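Local coordinates for protein cytochrome C3, A dimeric class III c-type cytochrome (Desulfovibrio gigas, PDB 1GYO) that probably carries electrons, as a disulfide-linked dimer of class III c-type cytochrome chains in which each chain holds four covalently bound hemes, at the heme c site and the interface of chains A and B. Numbering follows the deposited sequence. Chains: chain A/B, Cytochrome C3, A dimeric class III c-type cytochrome.

Contact 1: the heme c site. Residues chain A 39-42, 50-52, 55-56, 65-66, 70-72, 74, 76, 78-79. With HEC (heme c), chain C.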
# COMPACT_ATOMS: atom_id res chain seq x y z
N CYS A 39 4.81 -0.15 9.04
CA CYS A 39 6.27 -0.17 8.89
C CYS A 39 6.76 1.15 8.28
O CYS A 39 7.66 1.79 8.82
CB CYS A 39 6.72 -1.31 8.02
SG CYS A 39 6.21 -2.91 8.74
N HIS A 40 6.19 1.51 7.13
CA HIS A 40 6.55 2.75 6.45
C HIS A 40 5.80 3.91 7.10
O HIS A 40 4.88 4.50 6.50
CB HIS A 40 6.15 2.63 4.98
CG HIS A 40 6.85 1.55 4.23
ND1 HIS A 40 8.14 1.69 3.78
CD2 HIS A 40 6.44 0.34 3.79
CE1 HIS A 40 8.47 0.57 3.12
NE2 HIS A 40 7.48 -0.27 3.09
N HIS A 41 6.17 4.20 8.33
CA HIS A 41 5.39 5.08 9.19
C HIS A 41 5.39 6.54 8.70
O HIS A 41 4.52 7.30 9.17
CB HIS A 41 5.94 5.02 10.62
CG HIS A 41 7.32 5.55 10.82
ND1 HIS A 41 7.54 6.82 11.27
CD2 HIS A 41 8.58 5.04 10.60
CE1 HIS A 41 8.85 7.04 11.35
NE2 HIS A 41 9.53 5.97 10.97
N MET A 42 6.29 6.89 7.81
CA MET A 42 6.33 8.24 7.24
C MET A 42 5.51 8.34 5.97
O MET A 42 5.35 9.48 5.47
CB MET A 42 7.77 8.65 6.96
CG MET A 42 8.64 8.68 8.22
SD MET A 42 8.15 9.90 9.45
CE MET A 42 8.62 11.37 8.57
N GLN A 50 10.41 5.15 1.00
CA GLN A 50 11.85 5.27 1.14
C GLN A 50 12.44 4.12 1.91
O GLN A 50 11.85 3.57 2.90
CB GLN A 50 12.19 6.51 1.99
CG GLN A 50 11.79 7.81 1.32
CD GLN A 50 12.24 8.98 2.20
OE1 GLN A 50 11.39 9.73 2.69
NE2 GLN A 50 13.56 9.13 2.37
N LYS A 51 13.68 3.78 1.57
CA LYS A 51 14.42 2.86 2.42
C LYS A 51 14.60 3.49 3.80
O LYS A 51 14.83 4.68 3.93
CB LYS A 51 15.80 2.59 1.83
CG LYS A 51 15.66 1.77 0.53
CD LYS A 51 17.04 1.26 0.11
CE LYS A 51 16.99 0.37 -1.12
NZ LYS A 51 16.90 -1.10 -0.88
N CYS A 52 14.49 2.64 4.81
CA CYS A 52 14.48 3.13 6.16
C CYS A 52 15.77 3.90 6.46
O CYS A 52 15.73 4.95 7.12
CB CYS A 52 14.27 1.99 7.16
SG CYS A 52 12.95 0.84 6.75
N CYS A 55 16.88 7.64 6.41
CA CYS A 55 16.73 8.45 7.61
C CYS A 55 17.38 7.82 8.83
O CYS A 55 18.07 8.50 9.60
CB CYS A 55 15.26 8.70 7.97
SG CYS A 55 14.42 9.53 6.58
N HIS A 56 17.21 6.53 8.97
CA HIS A 56 17.78 5.75 10.10
C HIS A 56 19.20 5.35 9.77
O HIS A 56 19.51 4.20 9.46
CB HIS A 56 16.89 4.53 10.34
CG HIS A 56 15.55 4.88 10.92
ND1 HIS A 56 15.36 5.05 12.27
CD2 HIS A 56 14.35 5.12 10.35
CE1 HIS A 56 14.09 5.36 12.51
NE2 HIS A 56 13.44 5.42 11.34
N GLU A 65 16.58 7.10 18.76
CA GLU A 65 15.32 6.65 18.10
C GLU A 65 15.31 6.87 16.60
O GLU A 65 14.59 6.17 15.87
CB GLU A 65 14.15 7.36 18.75
CG GLU A 65 14.08 7.05 20.24
CD GLU A 65 14.83 8.03 21.16
OE1 GLU A 65 15.78 8.81 20.74
OE2 GLU A 65 14.35 7.92 22.32
N ARG A 66 16.09 7.81 16.12
CA ARG A 66 16.16 8.10 14.69
C ARG A 66 17.31 7.36 14.01
O ARG A 66 17.54 7.54 12.82
CB ARG A 66 16.32 9.61 14.46
CG ARG A 66 15.09 10.40 14.84
CD ARG A 66 15.24 11.86 14.53
NE ARG A 66 14.12 12.63 15.02
CZ ARG A 66 13.86 13.86 14.58
NH1 ARG A 66 12.81 14.54 15.05
NH2 ARG A 66 14.68 14.32 13.66
N LYS A 70 17.51 1.18 16.17
CA LYS A 70 16.17 1.32 16.69
C LYS A 70 15.09 1.12 15.65
O LYS A 70 13.96 0.78 15.99
CB LYS A 70 15.99 2.67 17.40
CG LYS A 70 16.57 2.70 18.82
CD LYS A 70 15.76 1.90 19.81
CE LYS A 70 16.27 1.96 21.23
NZ LYS A 70 16.05 3.25 21.93
N ALA A 71 15.40 1.28 14.34
CA ALA A 71 14.38 1.03 13.30
C ALA A 71 13.88 -0.41 13.37
O ALA A 71 12.72 -0.68 13.05
CB ALA A 71 14.93 1.31 11.93
N TRP A 72 14.79 -1.33 13.74
CA TRP A 72 14.50 -2.76 13.67
C TRP A 72 14.24 -3.41 15.01
O TRP A 72 13.62 -4.46 15.08
CB TRP A 72 15.63 -3.49 12.94
CG TRP A 72 16.31 -2.69 11.89
CD1 TRP A 72 17.54 -2.13 11.98
CD2 TRP A 72 15.80 -2.31 10.61
NE1 TRP A 72 17.88 -1.43 10.83
CE2 TRP A 72 16.79 -1.54 9.98
CE3 TRP A 72 14.59 -2.55 9.95
CZ2 TRP A 72 16.63 -1.00 8.69
CZ3 TRP A 72 14.44 -2.02 8.68
CH2 TRP A 72 15.45 -1.25 8.06
N SER A 74 13.19 -2.08 18.76
CA SER A 74 12.76 -0.94 19.56
C SER A 74 11.55 -1.53 20.26
O SER A 74 10.88 -2.40 19.67
CB SER A 74 12.30 0.34 18.80
OG SER A 74 11.71 1.21 19.72
N SER A 76 9.03 0.17 20.23
CA SER A 76 8.05 0.63 19.29
C SER A 76 7.50 -0.47 18.41
O SER A 76 8.28 -1.24 17.84
CB SER A 76 8.70 1.68 18.37
OG SER A 76 7.81 2.01 17.31
N ILE A 78 6.47 -0.11 15.51
CA ILE A 78 6.93 0.10 14.13
C ILE A 78 8.11 -0.79 13.81
O ILE A 78 8.38 -1.10 12.64
CB ILE A 78 7.27 1.58 13.88
CG1 ILE A 78 6.07 2.49 14.23
CG2 ILE A 78 7.73 1.83 12.48
CD1 ILE A 78 6.42 3.97 14.27
N SER A 79 8.88 -1.19 14.84
CA SER A 79 10.08 -1.96 14.58
C SER A 79 9.73 -3.47 14.42
O SER A 79 8.74 -3.96 14.94
CB SER A 79 11.14 -1.82 15.69
OG SER A 79 10.82 -2.64 16.83
FE HEC C . 11.48 5.73 11.11
CHA HEC C . 11.07 6.63 14.34
CHB HEC C . 11.24 2.48 11.98
CHC HEC C . 11.56 4.83 7.83
CHD HEC C . 12.14 8.91 10.25
NA HEC C . 11.20 4.75 12.81
C1A HEC C . 11.03 5.28 14.07
C2A HEC C . 10.84 4.24 15.04
C3A HEC C . 10.92 3.06 14.38
C4A HEC C . 11.12 3.38 12.99
CMA HEC C . 10.86 1.66 14.94
CAA HEC C . 10.64 4.45 16.53
CBA HEC C . 11.97 4.29 17.25
CGA HEC C . 11.88 4.48 18.74
O1A HEC C . 12.54 3.72 19.49
O2A HEC C . 11.21 5.44 19.18
NB HEC C . 11.39 4.00 10.09
C1B HEC C . 11.32 2.73 10.62
C2B HEC C . 11.31 1.72 9.59
C3B HEC C . 11.39 2.39 8.40
C4B HEC C . 11.43 3.80 8.72
CMB HEC C . 11.26 0.25 9.84
CAB HEC C . 11.44 1.82 7.02
CBB HEC C . 10.25 0.89 6.71
NC HEC C . 11.78 6.68 9.38
C1C HEC C . 11.78 6.16 8.11
C2C HEC C . 12.06 7.18 7.12
C3C HEC C . 12.29 8.33 7.81
C4C HEC C . 12.08 8.03 9.21
CMC HEC C . 12.13 6.94 5.63
CAC HEC C . 12.73 9.66 7.28
CBC HEC C . 11.83 10.27 6.21
ND HEC C . 11.63 7.42 12.11
C1D HEC C . 11.88 8.67 11.59
C2D HEC C . 11.80 9.68 12.62
C3D HEC C . 11.49 9.03 13.78
C4D HEC C . 11.38 7.64 13.45
CMD HEC C . 12.01 11.15 12.38
CAD HEC C . 11.22 9.62 15.14
CBD HEC C . 9.75 9.78 15.43
CGD HEC C . 9.08 10.80 14.50
O1D HEC C . 8.18 10.39 13.76
O2D HEC C . 9.49 11.97 14.55
O HOH W 1 13.32 3.61 21.98
O HOH W 2 10.59 13.12 16.28
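Of the heme's own oxygens, propionate atom O1A is the best held, gripped by at least a hydroxyl and a water. The A:Ser74 OG hydroxyl donates to O1A at 2.7 Å. Water 1 lies 2.6 Å from O1A and links it to the side-chain nitrogen NZ of A:Lys70. The chain bends at chi2 and chi4 to reach that water. If charged, the lysine may partly balance the carboxylate. A:Ser74 OG is anti to its backbone N (chi1 170°) and accepts a bond from A:Ser76 N. This should fix where the hydroxyl points. A:Ser79 OG can reach both A:Ser74 O, on a lone pair, and A:Ser76 O, nearly along the C=O axis, but has one hydrogen to share.

The iron is near octahedral. A:His41 NE2 and A:His56 NE2 bind FE from opposite faces at 2.0 Å each, 177° apart. A:His56 is the proximal histidine of the CXXCH motif. A:Cys52 SG and A:Cys55 SG of that motif are bonded to HEC CAB and CAC, both at 1.8 Å. The two thioether bonds fix the rotation of the porphyrin in its plane. The carbonyls of A:Cys52 and A:Glu65 lie in plane at the edge of the A:His56 ring. A:Ala71 CB sits over one face of that ring.

On the other side of the heme, A:His41 has its ring in the crowded position between backbone N and carbonyl carbon (chi1 65°). A:Met42 bends at chi2 and chi3. Its CG lies over the pyrrole of NC, 3.6 Å from the centroid, and also sits over the rim of one face of the A:His41 ring. A:Ile78 CG2 packs on the methine CHB at 3.6 Å. A:Arg66 runs extended, with one guanidinium face turned to the methyl CMD. The protein hides most of this bis-histidine heme, one of four in the chain. The thioethers and axial histidines should keep it rigid, as suits an electron carrier.

Contact 2: the interface of chains A and B. Residues chain A 1, 43, 45-49; chain B 1-5, 28-29.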
# COMPACT_ATOMS: atom_id res chain seq x y z
N LEU A 1 5.10 1.24 -9.97
CA LEU A 1 5.60 0.78 -8.65
C LEU A 1 5.71 -0.74 -8.64
O LEU A 1 4.75 -1.41 -9.04
CB LEU A 1 4.60 1.20 -7.59
CG LEU A 1 4.98 0.81 -6.16
CD1 LEU A 1 6.34 1.38 -5.78
CD2 LEU A 1 3.87 1.25 -5.23
N PHE A 43 4.96 7.26 5.46
CA PHE A 43 4.14 7.35 4.24
C PHE A 43 2.76 7.89 4.57
O PHE A 43 2.13 7.37 5.48
CB PHE A 43 4.07 5.94 3.59
CG PHE A 43 3.24 6.01 2.30
CD1 PHE A 43 3.76 6.46 1.11
CD2 PHE A 43 1.91 5.63 2.33
CE1 PHE A 43 3.03 6.49 -0.06
CE2 PHE A 43 1.15 5.65 1.16
CZ PHE A 43 1.72 6.11 0.02
N GLY A 45 -0.49 8.70 2.25
CA GLY A 45 -1.32 8.90 1.11
C GLY A 45 -0.66 8.68 -0.23
O GLY A 45 -1.12 7.92 -1.07
N CYS A 46 0.40 9.46 -0.47
CA CYS A 46 1.02 9.38 -1.76
C CYS A 46 2.49 9.79 -1.54
O CYS A 46 2.82 10.32 -0.46
CB CYS A 46 0.36 10.26 -2.82
SG CYS A 46 0.23 12.04 -2.37
N GLY A 47 3.33 9.57 -2.53
CA GLY A 47 4.74 9.83 -2.37
C GLY A 47 5.53 8.56 -2.50
O GLY A 47 5.12 7.62 -3.22
N ASP A 48 6.64 8.54 -1.85
CA ASP A 48 7.65 7.51 -1.98
C ASP A 48 7.75 6.66 -0.71
O ASP A 48 7.62 7.14 0.41
CB ASP A 48 9.00 8.11 -2.30
CG ASP A 48 9.15 8.58 -3.72
OD1 ASP A 48 8.31 8.20 -4.55
OD2 ASP A 48 10.14 9.33 -4.00
N PHE A 49 7.98 5.38 -0.94
CA PHE A 49 8.33 4.41 0.08
C PHE A 49 9.86 4.34 0.18
O PHE A 49 10.55 3.57 -0.48
CB PHE A 49 7.85 3.01 -0.25
CG PHE A 49 6.34 2.95 -0.13
CD1 PHE A 49 5.62 3.10 -1.29
CD2 PHE A 49 5.70 2.78 1.08
CE1 PHE A 49 4.25 3.06 -1.22
CE2 PHE A 49 4.32 2.75 1.15
CZ PHE A 49 3.60 2.91 -0.00
N LEU B 1 6.49 9.51 -8.67
CA LEU B 1 6.43 9.06 -7.28
C LEU B 1 6.03 7.61 -7.26
O LEU B 1 5.37 7.15 -8.19
CB LEU B 1 5.43 9.86 -6.45
CG LEU B 1 5.60 11.37 -6.43
CD1 LEU B 1 4.50 12.01 -5.61
CD2 LEU B 1 6.93 11.80 -5.88
N ASP B 2 6.37 6.89 -6.20
CA ASP B 2 5.88 5.52 -6.07
C ASP B 2 4.37 5.45 -6.17
O ASP B 2 3.82 4.60 -6.90
CB ASP B 2 6.38 4.91 -4.75
CG ASP B 2 7.87 4.62 -4.69
OD1 ASP B 2 8.34 4.41 -3.55
OD2 ASP B 2 8.52 4.57 -5.74
N VAL B 3 3.70 6.30 -5.42
CA VAL B 3 2.23 6.43 -5.43
C VAL B 3 1.92 7.84 -5.85
O VAL B 3 2.19 8.76 -5.07
CB VAL B 3 1.58 6.06 -4.11
CG1 VAL B 3 0.05 6.26 -4.12
CG2 VAL B 3 1.91 4.63 -3.68
N PRO B 4 1.40 8.05 -7.06
CA PRO B 4 1.12 9.43 -7.50
C PRO B 4 0.02 10.03 -6.68
O PRO B 4 -0.94 9.35 -6.30
CB PRO B 4 0.64 9.27 -8.96
CG PRO B 4 0.14 7.84 -9.00
CD PRO B 4 1.08 7.06 -8.12
N CYS B 5 0.08 11.30 -6.34
CA CYS B 5 -0.92 11.88 -5.50
C CYS B 5 -2.27 12.01 -6.19
O CYS B 5 -3.27 11.80 -5.49
CB CYS B 5 -0.42 13.26 -5.00
SG CYS B 5 0.98 13.10 -3.89
N HIS B 28 -5.05 9.91 -4.57
CA HIS B 28 -4.59 8.93 -3.58
C HIS B 28 -4.50 9.60 -2.22
O HIS B 28 -4.80 8.94 -1.19
CB HIS B 28 -3.24 8.32 -3.94
CG HIS B 28 -3.22 7.22 -4.97
ND1 HIS B 28 -2.74 7.34 -6.25
CD2 HIS B 28 -3.60 5.91 -4.84
CE1 HIS B 28 -2.84 6.15 -6.84
NE2 HIS B 28 -3.37 5.26 -6.02
N ALA B 29 -4.14 10.88 -2.18
CA ALA B 29 -4.06 11.58 -0.88
C ALA B 29 -5.42 11.60 -0.17
O ALA B 29 -5.54 11.33 1.02
CB ALA B 29 -3.50 12.98 -1.09
O HOH W 3 4.72 4.11 -9.49
O HOH W 4 -3.69 6.44 -0.86
O HOH W 5 9.80 6.69 -7.02
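An interchain disulfide and a short antiparallel beta bridge join the two chains of this dimeric class III cytochrome c3. The N-terminal strand 2-3 of chain B lies against the loop A:45-49. A:Cys46 SG is bonded to B:Cys5 SG at 2.0 Å. A:Cys46 SG takes the crowded position between backbone N and carbonyl carbon (chi1 55°). B:Cys5 SG stands anti to its carbonyl carbon.

A:Gly47 and B:Val3 pair through both backbone groups. A:Gly47 N donates to B:Val3 O at 2.9 Å, and the bond is nearly straight, 172° at the hydrogen. B:Val3 N returns a bond to A:Gly47 O, also at 2.9 Å. Both donors lie in the plane of the carbonyl they meet.

Two aspartates continue the pairing. B:Asp2 N meets the carboxylate oxygen OD1 of A:Asp48 at 2.9 Å, nearly along its C-O axis. In return A:Phe49 N donates to B:Asp2 OD1 at 2.8 Å, on the anti lone pair. Each carboxylate thus caps a backbone N-H of the other chain. Water 5 bridges A:Asp48 OD1 and B:Asp2 OD2. Water 3 joins the terminal A:Leu1 N to B:Asp2 O. A:Leu1 crosses B:Asp2 at about a right angle, with CD1 against the aspartate CB.

B:Val3 points its two methyls in different directions. CG2 touches the ring carbon A:Phe49 CE1 at 3.7 Å, and the tip CZ of A:Phe43 lies next to it. A:Phe49 CZ in turn sits over the centre of the A:Phe43 ring. CG1 lies over the rim of one face of the B:His28 ring, an axial heme ligand in its own chain. B:His28 ND1 donates to B:Pro4 O at 2.7 Å, tilted 25° from the ring plane. This bond should fix the imidazole's rotation and may make it a stronger iron donor.

The centres of contact 1 and contact 2 are about 18 Å apart. They share no residue but are continuous in chain A. The stretch 43-49, most of which meets chain B in contact 2, runs between A:Met42 and A:Gln50, both of which touch the heme of contact 1. Movement at the dimer seam could therefore be felt in that heme pocket. Contact 2 also touches B:His28, an axial ligand of another heme; His40, beside the heme of contact 1, is its partner ligand in each chain. The two-fold axis repeats both contacts. The dimer thus has two disulfides, with an axial heme ligand at each.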